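Local coordinates for protein Non-ribosomal peptide synthetase (Streptomyces halstedii, PDB 3WV4) that belongs to the AMP-binding (ANL) enzyme family and is modelled here as an N-terminal fragment, at residues V337-G341 against E358-V363. Numbering follows the deposited sequence.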
loop_
_atom_site.group_PDB
_atom_site.type_symbol
_atom_site.label_atom_id
_atom_site.label_comp_id
_atom_site.label_asym_id
_atom_site.label_seq_id
_atom_site.Cartn_x
_atom_site.Cartn_y
_atom_site.Cartn_z
ATOM N N VAL A 337 -11.828 -12.492 3.104
ATOM C CA VAL A 337 -11.014 -12.817 1.951
ATOM C C VAL A 337 -9.568 -13.054 2.343
ATOM O O VAL A 337 -8.960 -12.159 2.925
ATOM C CB VAL A 337 -11.079 -11.687 0.917
ATOM C CG1 VAL A 337 -10.147 -11.983 -0.223
ATOM C CG2 VAL A 337 -12.530 -11.491 0.448
ATOM N N ARG A 338 -9.045 -14.251 2.032
ATOM C CA ARG A 338 -7.685 -14.548 2.371
ATOM C C ARG A 338 -6.755 -14.133 1.279
ATOM O O ARG A 338 -7.079 -14.247 0.090
ATOM C CB ARG A 338 -7.508 -16.033 2.711
ATOM C CG ARG A 338 -8.213 -16.511 4.016
ATOM C CD ARG A 338 -9.383 -17.492 3.733
ATOM N NE ARG A 338 -8.972 -18.705 3.067
ATOM C CZ ARG A 338 -9.732 -19.544 2.359
ATOM N NH1 ARG A 338 -11.006 -19.339 2.081
ATOM N NH2 ARG A 338 -9.160 -20.650 1.903
ATOM N N MET A 339 -5.567 -13.683 1.668
ATOM C CA MET A 339 -4.553 -13.210 0.732
ATOM C C MET A 339 -3.180 -13.580 1.262
ATOM O O MET A 339 -3.015 -13.745 2.442
ATOM C CB MET A 339 -4.635 -11.680 0.594
ATOM C CG MET A 339 -6.071 -11.212 0.348
ATOM S SD MET A 339 -6.211 -9.545 -0.217
ATOM C CE MET A 339 -5.644 -8.733 1.252
ATOM N N TYR A 340 -2.208 -13.684 0.375
ATOM C CA TYR A 340 -0.826 -13.911 0.783
ATOM C C TYR A 340 0.049 -13.109 -0.119
ATOM O O TYR A 340 -0.237 -12.953 -1.325
ATOM C CB TYR A 340 -0.496 -15.408 0.710
ATOM C CG TYR A 340 0.948 -15.706 0.508
ATOM C CD1 TYR A 340 1.899 -15.467 1.561
ATOM C CD2 TYR A 340 1.410 -16.280 -0.677
ATOM C CE1 TYR A 340 3.237 -15.783 1.377
ATOM C CE2 TYR A 340 2.757 -16.566 -0.868
ATOM C CZ TYR A 340 3.665 -16.341 0.175
ATOM O OH TYR A 340 5.017 -16.609 -0.031
ATOM N N GLY A 341 1.087 -12.538 0.443
ATOM C CA GLY A 341 2.023 -11.781 -0.336
ATOM C C GLY A 341 3.294 -11.453 0.404
ATOM O O GLY A 341 3.413 -11.750 1.585
ATOM N N GLU A 358 -14.225 -22.132 0.821
ATOM C CA GLU A 358 -13.698 -23.336 0.177
ATOM C C GLU A 358 -12.230 -23.421 0.335
ATOM O O GLU A 358 -11.595 -22.409 0.474
ATOM C CB GLU A 358 -14.068 -23.332 -1.292
ATOM C CG GLU A 358 -15.494 -23.779 -1.432
ATOM C CD GLU A 358 -15.920 -23.807 -2.830
ATOM O OE1 GLU A 358 -15.139 -24.308 -3.672
ATOM O OE2 GLU A 358 -17.035 -23.337 -3.062
ATOM N N ARG A 359 -11.723 -24.649 0.354
ATOM C CA ARG A 359 -10.308 -24.932 0.488
ATOM C C ARG A 359 -9.729 -24.151 1.651
ATOM O O ARG A 359 -8.837 -23.322 1.477
ATOM C CB ARG A 359 -9.620 -24.600 -0.819
ATOM C CG ARG A 359 -10.177 -25.377 -1.987
ATOM C CD ARG A 359 -9.654 -24.765 -3.246
ATOM N NE ARG A 359 -9.851 -25.638 -4.378
ATOM C CZ ARG A 359 -10.916 -25.610 -5.158
ATOM N NH1 ARG A 359 -11.910 -24.732 -4.927
ATOM N NH2 ARG A 359 -10.989 -26.462 -6.185
ATOM N N PRO A 360 -10.256 -24.377 2.857
ATOM C CA PRO A 360 -9.742 -23.688 4.068
ATOM C C PRO A 360 -8.224 -23.511 4.196
ATOM O O PRO A 360 -7.794 -22.513 4.704
ATOM C CB PRO A 360 -10.284 -24.526 5.237
ATOM C CG PRO A 360 -10.746 -25.832 4.634
ATOM C CD PRO A 360 -11.159 -25.481 3.202
ATOM N N ASP A 361 -7.416 -24.424 3.724
ATOM C CA ASP A 361 -5.946 -24.288 3.906
ATOM C C ASP A 361 -5.205 -23.478 2.874
ATOM O O ASP A 361 -3.951 -23.365 2.952
ATOM C CB ASP A 361 -5.298 -25.684 3.928
ATOM C CG ASP A 361 -5.616 -26.434 5.188
ATOM O OD1 ASP A 361 -5.794 -25.769 6.247
ATOM O OD2 ASP A 361 -5.679 -27.684 5.118
ATOM N N SER A 362 -5.939 -23.030 1.844
ATOM C CA SER A 362 -5.328 -22.317 0.749
ATOM C C SER A 362 -5.264 -20.838 1.061
ATOM O O SER A 362 -6.121 -20.297 1.740
ATOM C CB SER A 362 -6.132 -22.576 -0.589
ATOM O OG SER A 362 -5.596 -21.801 -1.647
ATOM N N VAL A 363 -4.276 -20.179 0.480
ATOM C CA VAL A 363 -4.191 -18.726 0.427
ATOM C C VAL A 363 -4.550 -18.169 -0.983
ATOM O O VAL A 363 -4.132 -17.067 -1.385
ATOM C CB VAL A 363 -2.787 -18.217 0.833
ATOM C CG1 VAL A 363 -2.582 -18.417 2.325
ATOM C CG2 VAL A 363 -1.677 -18.866 0.015
#
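Long, flexible and rich in N-H donors, Arg338 suits a site of carbonyl oxygens, reaching from strand 335-340 to the start of strand 362-366 and the chain just before it. Its NH2 donates to Ser362 O at 3.1 Å and, more weakly, to Glu358 O at 3.3 Å; both acceptors lie near the guanidinium plane. Arg359 O also sits close, 2.7 Å from Arg338 NH2. That same carbonyl closes a type I turn from Arg359 to Ser362, accepting from Ser362 N at 2.9 Å, and Pro360 suits the turn because its ring fixes phi near the value required there. The Arg359 side chain leads away from the strand, pairing with Glu358 (NH1 to OE1, 3.5 Å) and Asp434.

Within the AMP-binding (ANL) fold, the two strands share a mixed sheet but do not pair directly: strand 349-350 pairs antiparallel with each. The nearest CA atoms across the segments, Met339 and Val363, are 5.5 Å apart.

Between the segments, the apolar side-chain contact is Tyr340 CB against Val363 CB, 3.6 Å. Compact, branched Val363 fits against the base of the tyrosine, while the ring leads away to stack edge-to-face with Phe439 and its OH hydrogen-bonds Asp427.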